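Local atomic coordinates of putative glycosyl hydrolase (Parabacteroides distasonis, PDB entry 4QHZ), a protein that probably acts as a sugar-cleaving hydrolase of the 3-keto-disaccharide hydrolase family and binds magnesium on a fold of the concanavalin clan. Residues H100-V105 and S237-W242; R116-I121 and Q130-Y135; E164-D169 and V191-V196. All coordinates share one frame; numbering follows the deposited sequence.

Interaction 1. Residues H100-V105 and S237-W242; sequences HIEWQV and SFRNIW
A beta bulge interrupts the antiparallel pairing of 100-105 with 237-242: His100 faces Trp242 and Glu102 faces Arg239, so that Asn240 and Ile241 share the place opposite Ile101. The extra residue, Asn240, has a left-handed backbone, and its side chain is turned toward the carboxylate of Glu102. That carboxylate organises one face of the pair. Arg239 grips OE1 of Glu102 with two nitrogens, NE at 2.8 Å in a salt bridge and NH2 at 3.1 Å, while the oxygen lies close to the guanidinium plane. The other oxygen, Glu102 OE2, accepts from His100 NE2 at 2.8 Å through its anti lone pair, in the plane of the imidazole. Asn240 ND2 reaches the same OE2 at 3.0 Å from above the carboxylate plane. Gly43 N also donates to OE2, so the carboxylate is held by donors on both oxygens. Trp242 has CG between its backbone N and carbonyl carbon (chi1 53°), and one face of its indole receives the CB of His100, 3.4 Å from the centroid of the five-membered ring. On the reverse face Ile101 CD1 packs against Phe238 CD1 at 3.6 Å and Ile241 CD1 at 3.8 Å. Strand 97-104 lies between 237-245 and 165-177: Asp169 of 165-177 bonds His100 ND1, Trp165 makes a cation-pi contact with Arg239, and Phe238 leans on strands 78-80 and 119-123.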
loop_
_atom_site.group_PDB
_atom_site.type_symbol
_atom_site.label_atom_id
_atom_site.label_comp_id
_atom_site.label_asym_id
_atom_site.label_seq_id
_atom_site.Cartn_x
_atom_site.Cartn_y
_atom_site.Cartn_z
ATOM N N HIS C 100 13.620 3.048 19.511
ATOM C CA HIS C 100 13.430 2.238 20.703
ATOM C C HIS C 100 13.271 3.160 21.904
ATOM O O HIS C 100 13.979 4.154 22.021
ATOM C CB HIS C 100 14.618 1.304 20.900
ATOM C CG HIS C 100 14.450 0.322 22.021
ATOM N ND1 HIS C 100 13.955 -0.951 21.831
ATOM C CD2 HIS C 100 14.730 0.422 23.343
ATOM C CE1 HIS C 100 13.922 -1.586 22.989
ATOM N NE2 HIS C 100 14.394 -0.778 23.921
ATOM N N ILE C 101 12.333 2.838 22.790
ATOM C CA ILE C 101 12.099 3.643 23.990
ATOM C C ILE C 101 11.398 2.795 25.049
ATOM O O ILE C 101 10.446 2.070 24.758
ATOM C CB ILE C 101 11.292 4.932 23.676
ATOM C CG1 ILE C 101 11.071 5.769 24.938
ATOM C CG2 ILE C 101 9.943 4.618 23.034
ATOM C CD1 ILE C 101 10.610 7.184 24.651
ATOM N N GLU C 102 11.878 2.900 26.282
ATOM C CA GLU C 102 11.331 2.153 27.403
ATOM C C GLU C 102 10.819 3.126 28.442
ATOM O O GLU C 102 11.420 4.181 28.664
ATOM C CB GLU C 102 12.396 1.232 27.990
ATOM C CG GLU C 102 12.993 0.303 26.937
ATOM C CD GLU C 102 13.924 -0.758 27.490
ATOM O OE1 GLU C 102 14.038 -0.904 28.732
ATOM O OE2 GLU C 102 14.548 -1.450 26.656
ATOM N N TRP C 103 9.692 2.785 29.059
ATOM C CA TRP C 103 9.054 3.680 30.021
ATOM C C TRP C 103 8.417 2.928 31.186
ATOM O O TRP C 103 7.904 1.815 31.030
ATOM C CB TRP C 103 8.010 4.572 29.337
ATOM C CG TRP C 103 7.026 3.871 28.460
ATOM C CD1 TRP C 103 7.202 3.528 27.157
ATOM C CD2 TRP C 103 5.688 3.484 28.799
ATOM N NE1 TRP C 103 6.072 2.916 26.666
ATOM C CE2 TRP C 103 5.127 2.878 27.655
ATOM C CE3 TRP C 103 4.924 3.554 29.965
ATOM C CZ2 TRP C 103 3.827 2.360 27.640
ATOM C CZ3 TRP C 103 3.635 3.034 29.955
ATOM C CH2 TRP C 103 3.097 2.450 28.795
ATOM N N GLN C 104 8.460 3.566 32.349
ATOM C CA GLN C 104 8.043 2.957 33.600
ATOM C C GLN C 104 6.992 3.799 34.288
ATOM O O GLN C 104 7.218 4.977 34.568
ATOM C CB GLN C 104 9.250 2.819 34.520
ATOM C CG GLN C 104 8.974 2.113 35.834
ATOM C CD GLN C 104 10.094 2.322 36.834
ATOM O OE1 GLN C 104 10.508 3.456 37.082
ATOM N NE2 GLN C 104 10.602 1.234 37.396
ATOM N N VAL C 105 5.848 3.188 34.571
ATOM C CA VAL C 105 4.851 3.801 35.434
ATOM C C VAL C 105 5.302 3.555 36.870
ATOM O O VAL C 105 5.598 2.419 37.232
ATOM C CB VAL C 105 3.454 3.206 35.198
ATOM C CG1 VAL C 105 2.412 3.905 36.066
ATOM C CG2 VAL C 105 3.075 3.309 33.726
ATOM N N SER C 237 8.826 7.537 34.086
ATOM C CA SER C 237 10.260 7.594 33.814
ATOM C C SER C 237 10.601 6.895 32.498
ATOM O O SER C 237 9.892 5.988 32.066
ATOM C CB SER C 237 11.041 6.968 34.970
ATOM O OG SER C 237 10.957 7.784 36.125
ATOM N N PHE C 238 11.701 7.320 31.883
ATOM C CA PHE C 238 12.155 6.790 30.610
ATOM C C PHE C 238 13.589 6.261 30.703
ATOM O O PHE C 238 14.374 6.731 31.525
ATOM C CB PHE C 238 12.123 7.884 29.550
ATOM C CG PHE C 238 10.739 8.347 29.177
ATOM C CD1 PHE C 238 10.018 7.687 28.199
ATOM C CD2 PHE C 238 10.181 9.457 29.783
ATOM C CE1 PHE C 238 8.755 8.113 27.843
ATOM C CE2 PHE C 238 8.920 9.887 29.438
ATOM C CZ PHE C 238 8.202 9.215 28.464
ATOM N N ARG C 239 13.925 5.299 29.847
ATOM C CA ARG C 239 15.301 4.841 29.697
ATOM C C ARG C 239 15.511 4.223 28.324
ATOM O O ARG C 239 14.554 3.976 27.590
ATOM C CB ARG C 239 15.664 3.814 30.763
ATOM C CG ARG C 239 15.078 2.439 30.494
ATOM C CD ARG C 239 15.438 1.415 31.558
ATOM N NE ARG C 239 14.999 0.079 31.157
ATOM C CZ ARG C 239 15.168 -1.022 31.878
ATOM N NH1 ARG C 239 15.768 -0.962 33.056
ATOM N NH2 ARG C 239 14.735 -2.189 31.415
ATOM N N ASN C 240 16.776 3.985 27.988
ATOM C CA ASN C 240 17.170 3.280 26.767
ATOM C C ASN C 240 16.430 3.774 25.516
ATOM O O ASN C 240 15.634 3.049 24.921
ATOM C CB ASN C 240 16.976 1.774 26.939
ATOM C CG ASN C 240 17.574 0.968 25.791
ATOM O OD1 ASN C 240 18.446 1.447 25.063
ATOM N ND2 ASN C 240 17.109 -0.260 25.627
ATOM N N ILE C 241 16.712 5.017 25.131
ATOM C CA ILE C 241 16.120 5.597 23.941
ATOM C C ILE C 241 17.177 5.689 22.848
ATOM O O ILE C 241 18.215 6.332 23.033
ATOM C CB ILE C 241 15.539 6.992 24.215
ATOM C CG1 ILE C 241 14.683 6.959 25.485
ATOM C CG2 ILE C 241 14.736 7.471 23.015
ATOM C CD1 ILE C 241 14.029 8.281 25.835
ATOM N N TRP C 242 16.913 5.050 21.713
ATOM C CA TRP C 242 17.763 5.224 20.545
ATOM C C TRP C 242 16.938 5.276 19.268
ATOM O O TRP C 242 15.788 4.851 19.233
ATOM C CB TRP C 242 18.838 4.129 20.456
ATOM C CG TRP C 242 18.360 2.705 20.529
ATOM C CD1 TRP C 242 18.314 1.921 21.638
ATOM C CD2 TRP C 242 17.928 1.881 19.438
ATOM N NE1 TRP C 242 17.857 0.665 21.316
ATOM C CE2 TRP C 242 17.619 0.613 19.968
ATOM C CE3 TRP C 242 17.768 2.092 18.065
ATOM C CZ2 TRP C 242 17.141 -0.435 19.178
ATOM C CZ3 TRP C 242 17.304 1.047 17.277
ATOM C CH2 TRP C 242 16.993 -0.199 17.840
#

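Interaction 2. Residues R116-I121 and Q130-Y135; sequences RGNSGI and QVLDCY. With MG (magnesium ion), chain I.
Asp133 OD2 is gripped by Arg116 and by a water. Arg116 NE donates to this oxygen at 2.8 Å, forming a salt bridge, and it does so from above the carboxylate plane, 49° out of it. The water donates to the same OD2 at 2.6 Å, accepts a hydrogen bond from Arg116 NH2 and donates a second one to Tyr135 O, linking both partners of the salt bridge to the Tyr135 backbone. The second oxygen, Asp133 OD1, accepts from Tyr135 N in an Asx turn, which, with the bonds to OD2, helps fix the carboxylate's rotation. Beyond this end the segments run into the hairpin of strands 119-123 and 127-131, at the edge of the five-stranded sheet, where Ser119 N donates to Val131 O at 2.9 Å and Ile121 CD1 packs on Val131 CG2. The two strands of the hairpin share a magnesium site. Asn118 OD1 and Gln130 OE1 each bind the ion at 2.1 Å, the backbone Ser119 O at 2.2 Å and a water at 2.0 Å; Glu128 and Gln227 complete the six ligands. Gln130 bends at chi2 (71°), which turns CD back toward the metal, and its amide plane stands 79° from that of Asn118. Gly120 suits this crowding, since a beta carbon there would press on the magnesium. Asn118 ND2, meanwhile, is anchored on Gln114 O and Gln130 NE2 on Gly143.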
loop_
_atom_site.group_PDB
_atom_site.type_symbol
_atom_site.label_atom_id
_atom_site.label_comp_id
_atom_site.label_asym_id
_atom_site.label_seq_id
_atom_site.Cartn_x
_atom_site.Cartn_y
_atom_site.Cartn_z
ATOM N N ARG C 116 -3.654 9.068 34.147
ATOM C CA ARG C 116 -2.881 8.085 34.887
ATOM C C ARG C 116 -1.645 7.662 34.095
ATOM O O ARG C 116 -1.696 6.725 33.302
ATOM C CB ARG C 116 -3.745 6.862 35.210
ATOM C CG ARG C 116 -3.115 5.891 36.202
ATOM C CD ARG C 116 -3.808 4.538 36.129
ATOM N NE ARG C 116 -3.214 3.528 37.001
ATOM C CZ ARG C 116 -3.462 3.383 38.301
ATOM N NH1 ARG C 116 -4.284 4.205 38.938
ATOM N NH2 ARG C 116 -2.871 2.408 38.973
ATOM N N GLY C 117 -0.534 8.355 34.326
ATOM C CA GLY C 117 0.709 8.045 33.638
ATOM C C GLY C 117 0.686 8.395 32.159
ATOM O O GLY C 117 1.254 7.674 31.337
ATOM N N ASN C 118 0.038 9.509 31.824
ATOM C CA ASN C 118 -0.080 9.955 30.436
ATOM C C ASN C 118 1.179 10.670 29.972
ATOM O O ASN C 118 1.590 11.669 30.564
ATOM C CB ASN C 118 -1.296 10.877 30.267
ATOM C CG ASN C 118 -1.694 11.095 28.807
ATOM O OD1 ASN C 118 -0.875 11.005 27.883
ATOM N ND2 ASN C 118 -2.967 11.388 28.593
ATOM N N SER C 119 1.798 10.130 28.925
ATOM C CA SER C 119 2.813 10.838 28.163
ATOM C C SER C 119 2.559 10.504 26.703
ATOM O O SER C 119 1.428 10.199 26.328
ATOM C CB SER C 119 4.222 10.443 28.609
ATOM O OG SER C 119 5.211 11.191 27.911
ATOM N N GLY C 120 3.592 10.544 25.875
ATOM C CA GLY C 120 3.434 10.182 24.476
ATOM C C GLY C 120 4.648 10.508 23.654
ATOM O O GLY C 120 5.478 11.328 24.052
ATOM N N ILE C 121 4.762 9.833 22.517
ATOM C CA ILE C 121 5.855 10.042 21.584
ATOM C C ILE C 121 5.269 10.647 20.315
ATOM O O ILE C 121 4.561 9.962 19.572
ATOM C CB ILE C 121 6.596 8.724 21.281
ATOM C CG1 ILE C 121 7.144 8.102 22.568
ATOM C CG2 ILE C 121 7.736 8.944 20.301
ATOM C CD1 ILE C 121 6.478 6.801 22.948
ATOM N N GLN C 130 0.502 7.049 21.861
ATOM C CA GLN C 130 0.087 7.271 23.242
ATOM C C GLN C 130 0.906 6.445 24.230
ATOM O O GLN C 130 1.210 5.278 23.985
ATOM C CB GLN C 130 -1.404 6.956 23.409
ATOM C CG GLN C 130 -1.951 7.067 24.830
ATOM C CD GLN C 130 -2.039 8.502 25.341
ATOM O OE1 GLN C 130 -1.042 9.228 25.376
ATOM N NE2 GLN C 130 -3.242 8.919 25.744
ATOM N N VAL C 131 1.271 7.091 25.332
ATOM C CA VAL C 131 1.825 6.428 26.493
ATOM C C VAL C 131 0.873 6.674 27.662
ATOM O O VAL C 131 0.455 7.806 27.906
ATOM C CB VAL C 131 3.235 6.952 26.814
ATOM C CG1 VAL C 131 3.688 6.505 28.203
ATOM C CG2 VAL C 131 4.210 6.484 25.744
ATOM N N LEU C 132 0.510 5.602 28.361
ATOM C CA LEU C 132 -0.485 5.668 29.428
ATOM C C LEU C 132 -0.423 4.401 30.264
ATOM O O LEU C 132 -0.090 3.328 29.748
ATOM C CB LEU C 132 -1.883 5.826 28.834
ATOM C CG LEU C 132 -3.045 6.175 29.759
ATOM C CD1 LEU C 132 -2.857 7.544 30.402
ATOM C CD2 LEU C 132 -4.347 6.135 28.976
ATOM N N ASP C 133 -0.731 4.512 31.555
ATOM C CA ASP C 133 -0.863 3.318 32.375
ATOM C C ASP C 133 -2.233 2.691 32.157
ATOM O O ASP C 133 -3.218 3.112 32.764
ATOM C CB ASP C 133 -0.669 3.601 33.864
ATOM C CG ASP C 133 -0.708 2.326 34.694
ATOM O OD1 ASP C 133 -0.568 1.234 34.109
ATOM O OD2 ASP C 133 -0.880 2.408 35.927
ATOM N N CYS C 134 -2.283 1.667 31.311
ATOM C CA CYS C 134 -3.524 0.942 31.074
ATOM C C CYS C 134 -3.509 -0.450 31.728
ATOM O O CYS C 134 -4.246 -1.356 31.314
ATOM C CB CYS C 134 -3.791 0.867 29.570
ATOM S SG CYS C 134 -4.342 2.450 28.913
ATOM N N TYR C 135 -2.677 -0.606 32.760
ATOM C CA TYR C 135 -2.707 -1.803 33.581
ATOM C C TYR C 135 -3.847 -1.662 34.583
ATOM O O TYR C 135 -3.749 -0.895 35.545
ATOM C CB TYR C 135 -1.367 -2.024 34.285
ATOM C CG TYR C 135 -1.228 -3.391 34.923
ATOM C CD1 TYR C 135 -0.809 -4.491 34.180
ATOM C CD2 TYR C 135 -1.521 -3.586 36.273
ATOM C CE1 TYR C 135 -0.683 -5.745 34.760
ATOM C CE2 TYR C 135 -1.402 -4.836 36.860
ATOM C CZ TYR C 135 -0.978 -5.908 36.100
ATOM O OH TYR C 135 -0.858 -7.148 36.680
HETATM MG MG MG I . -0.478 11.237 25.873
HETATM O O HOH W 1 -1.845 0.216 37.050
HETATM O O HOH W 2 -2.127 11.972 25.113
#

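Interaction 3. Residues E164-D169 and V191-V196; sequences EWNVYD and VIQNGV. With EDO (1,2-ethanediol), chain H.
Two amides converge on Asn166 OD1: Asn194 ND2 at 3.0 Å and Gln193 NE2 at 3.1 Å, arriving from opposite faces of the acceptor's plane. The other end of the Asn194 amide, OD1, accepts from Val167 N at 2.8 Å, while Asn194 N donates to Val167 O, also at 2.8 Å. The side chain thus stands in for a backbone carbonyl just where strand 185-193 gives way to a type I' turn, Gln193 to Val196. An alanine in place of Asn194 would probably leave Val167 N without this acceptor and Asn166 OD1 with one donor fewer. Extended beyond CG, Gln193 lies at the edge of the Tyr168 ring, its CG 3.7 Å from CE1. Farther along, Asp169 and Ile192 exchange backbone bonds, and O1 of a 1,2-ethanediol, probably from the crystallisation liquor, donates to Asp169 OD2 at 2.6 Å; the diol also bonds Asp169 OD2 of the second subunit. Ala158 O and Arg160 N brace the Asn194 and Asn166 amides from a loop. Strand 165-177 is here flanked by 185-193 and 97-104, strand 196-203 follows beyond 185-193, and a second subunit packs its own Ile192 on Ile192.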
loop_
_atom_site.group_PDB
_atom_site.type_symbol
_atom_site.label_atom_id
_atom_site.label_comp_id
_atom_site.label_asym_id
_atom_site.label_seq_id
_atom_site.Cartn_x
_atom_site.Cartn_y
_atom_site.Cartn_z
ATOM N N GLU C 164 7.582 -1.988 36.496
ATOM C CA GLU C 164 8.239 -2.704 35.408
ATOM C C GLU C 164 8.342 -1.811 34.179
ATOM O O GLU C 164 7.715 -0.757 34.116
ATOM C CB GLU C 164 7.491 -4.002 35.087
ATOM C CG GLU C 164 7.533 -5.008 36.231
ATOM C CD GLU C 164 6.824 -6.320 35.927
ATOM O OE1 GLU C 164 6.378 -6.531 34.781
ATOM O OE2 GLU C 164 6.717 -7.150 36.853
ATOM N N TRP C 165 9.160 -2.220 33.219
ATOM C CA TRP C 165 9.478 -1.380 32.071
ATOM C C TRP C 165 8.715 -1.832 30.835
ATOM O O TRP C 165 8.791 -3.001 30.447
ATOM C CB TRP C 165 10.987 -1.387 31.806
ATOM C CG TRP C 165 11.705 -0.595 32.822
ATOM C CD1 TRP C 165 12.233 -1.051 33.997
ATOM C CD2 TRP C 165 11.914 0.815 32.808
ATOM N NE1 TRP C 165 12.786 -0.012 34.706
ATOM C CE2 TRP C 165 12.601 1.148 33.999
ATOM C CE3 TRP C 165 11.598 1.834 31.903
ATOM C CZ2 TRP C 165 12.978 2.455 34.302
ATOM C CZ3 TRP C 165 11.981 3.134 32.204
ATOM C CH2 TRP C 165 12.660 3.431 33.396
ATOM N N ASN C 166 7.978 -0.896 30.238
ATOM C CA ASN C 166 7.255 -1.148 28.995
ATOM C C ASN C 166 8.117 -0.753 27.813
ATOM O O ASN C 166 8.592 0.378 27.744
ATOM C CB ASN C 166 5.936 -0.391 28.975
ATOM C CG ASN C 166 4.938 -0.961 29.955
ATOM O OD1 ASN C 166 4.301 -1.977 29.681
ATOM N ND2 ASN C 166 4.827 -0.335 31.118
ATOM N N VAL C 167 8.331 -1.696 26.910
ATOM C CA VAL C 167 9.296 -1.541 25.832
ATOM C C VAL C 167 8.579 -1.237 24.530
ATOM O O VAL C 167 7.740 -2.018 24.094
ATOM C CB VAL C 167 10.131 -2.823 25.663
ATOM C CG1 VAL C 167 11.123 -2.675 24.520
ATOM C CG2 VAL C 167 10.853 -3.157 26.957
ATOM N N TYR C 168 8.904 -0.099 23.919
ATOM C CA TYR C 168 8.396 0.235 22.595
ATOM C C TYR C 168 9.490 0.062 21.548
ATOM O O TYR C 168 10.619 0.531 21.731
ATOM C CB TYR C 168 7.893 1.681 22.520
ATOM C CG TYR C 168 6.474 1.978 22.989
ATOM C CD1 TYR C 168 5.593 0.980 23.399
ATOM C CD2 TYR C 168 6.006 3.289 22.971
ATOM C CE1 TYR C 168 4.296 1.293 23.803
ATOM C CE2 TYR C 168 4.723 3.608 23.363
ATOM C CZ TYR C 168 3.865 2.609 23.770
ATOM O OH TYR C 168 2.588 2.956 24.168
ATOM N N ASP C 169 9.142 -0.614 20.457
ATOM C CA ASP C 169 9.923 -0.576 19.223
ATOM C C ASP C 169 9.007 -0.034 18.138
ATOM O O ASP C 169 7.889 -0.518 17.963
ATOM C CB ASP C 169 10.473 -1.956 18.876
ATOM C CG ASP C 169 11.648 -2.339 19.754
ATOM O OD1 ASP C 169 12.700 -1.674 19.647
ATOM O OD2 ASP C 169 11.523 -3.276 20.576
ATOM N N VAL C 191 4.119 -0.358 15.657
ATOM C CA VAL C 191 4.430 -0.201 17.072
ATOM C C VAL C 191 4.365 -1.557 17.757
ATOM O O VAL C 191 3.369 -2.271 17.637
ATOM C CB VAL C 191 3.449 0.769 17.770
ATOM C CG1 VAL C 191 3.764 0.881 19.256
ATOM C CG2 VAL C 191 3.496 2.146 17.124
ATOM N N ILE C 192 5.433 -1.903 18.469
ATOM C CA ILE C 192 5.528 -3.160 19.192
ATOM C C ILE C 192 5.773 -2.849 20.660
ATOM O O ILE C 192 6.717 -2.137 20.982
ATOM C CB ILE C 192 6.678 -4.036 18.647
ATOM C CG1 ILE C 192 6.594 -4.166 17.119
ATOM C CG2 ILE C 192 6.658 -5.427 19.284
ATOM C CD1 ILE C 192 7.794 -4.849 16.491
ATOM N N GLN C 193 4.907 -3.353 21.542
ATOM C CA GLN C 193 5.044 -3.123 22.975
ATOM C C GLN C 193 5.294 -4.428 23.715
ATOM O O GLN C 193 4.475 -5.355 23.662
ATOM C CB GLN C 193 3.806 -2.441 23.571
ATOM C CG GLN C 193 3.959 -2.183 25.066
ATOM C CD GLN C 193 2.750 -1.530 25.706
ATOM O OE1 GLN C 193 1.827 -1.082 25.027
ATOM N NE2 GLN C 193 2.752 -1.475 27.034
ATOM N N ASN C 194 6.420 -4.487 24.412
ATOM C CA ASN C 194 6.828 -5.697 25.123
ATOM C C ASN C 194 6.741 -6.929 24.225
ATOM O O ASN C 194 6.265 -7.992 24.640
ATOM C CB ASN C 194 5.991 -5.872 26.390
ATOM C CG ASN C 194 6.111 -4.685 27.326
ATOM O OD1 ASN C 194 7.211 -4.176 27.551
ATOM N ND2 ASN C 194 4.985 -4.227 27.862
ATOM N N GLY C 195 7.204 -6.761 22.990
ATOM C CA GLY C 195 7.217 -7.832 22.006
ATOM C C GLY C 195 5.897 -8.100 21.297
ATOM O O GLY C 195 5.857 -8.926 20.385
ATOM N N VAL C 196 4.831 -7.396 21.690
ATOM C CA VAL C 196 3.508 -7.575 21.103
ATOM C C VAL C 196 3.192 -6.455 20.110
ATOM O O VAL C 196 3.282 -5.278 20.454
ATOM C CB VAL C 196 2.423 -7.608 22.192
ATOM C CG1 VAL C 196 1.047 -7.850 21.585
ATOM C CG2 VAL C 196 2.733 -8.685 23.225
HETATM C C1 EDO H . 10.858 -6.523 19.368
HETATM O O1 EDO H . 10.210 -5.471 20.092
HETATM C C2 EDO H . 12.182 -6.001 18.832
HETATM O O2 EDO H . 12.723 -6.941 17.897
HETATM O O HOH W 3 8.603 -4.306 22.095
#

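Interactions 1 and 3 are neighbouring strand pairs of one sheet, joined where strand 97-104 meets 165-177: His100 ND1 lies 2.6 Å from Asp169 OD1 and Ile101 O 2.8 Å from Tyr168 N. Interaction 2 belongs to the other sheet, whose magnesium hairpin faces the first. Tyr168 bridges the two, its OH 2.7 Å from Gln130 O, a probable hydrogen bond to the backbone of a residue whose side chain binds the metal. Trp103 packs edge-to-face on Tyr168 and brings its CH2 to 3.4 Å from Leu132 O. Separately, Phe238 touches interaction 2 with CZ 3.6 Å from Ser119 OG. The side chains of Phe238 and Tyr168 each lie, at their nearest atoms, about 9 Å from the magnesium.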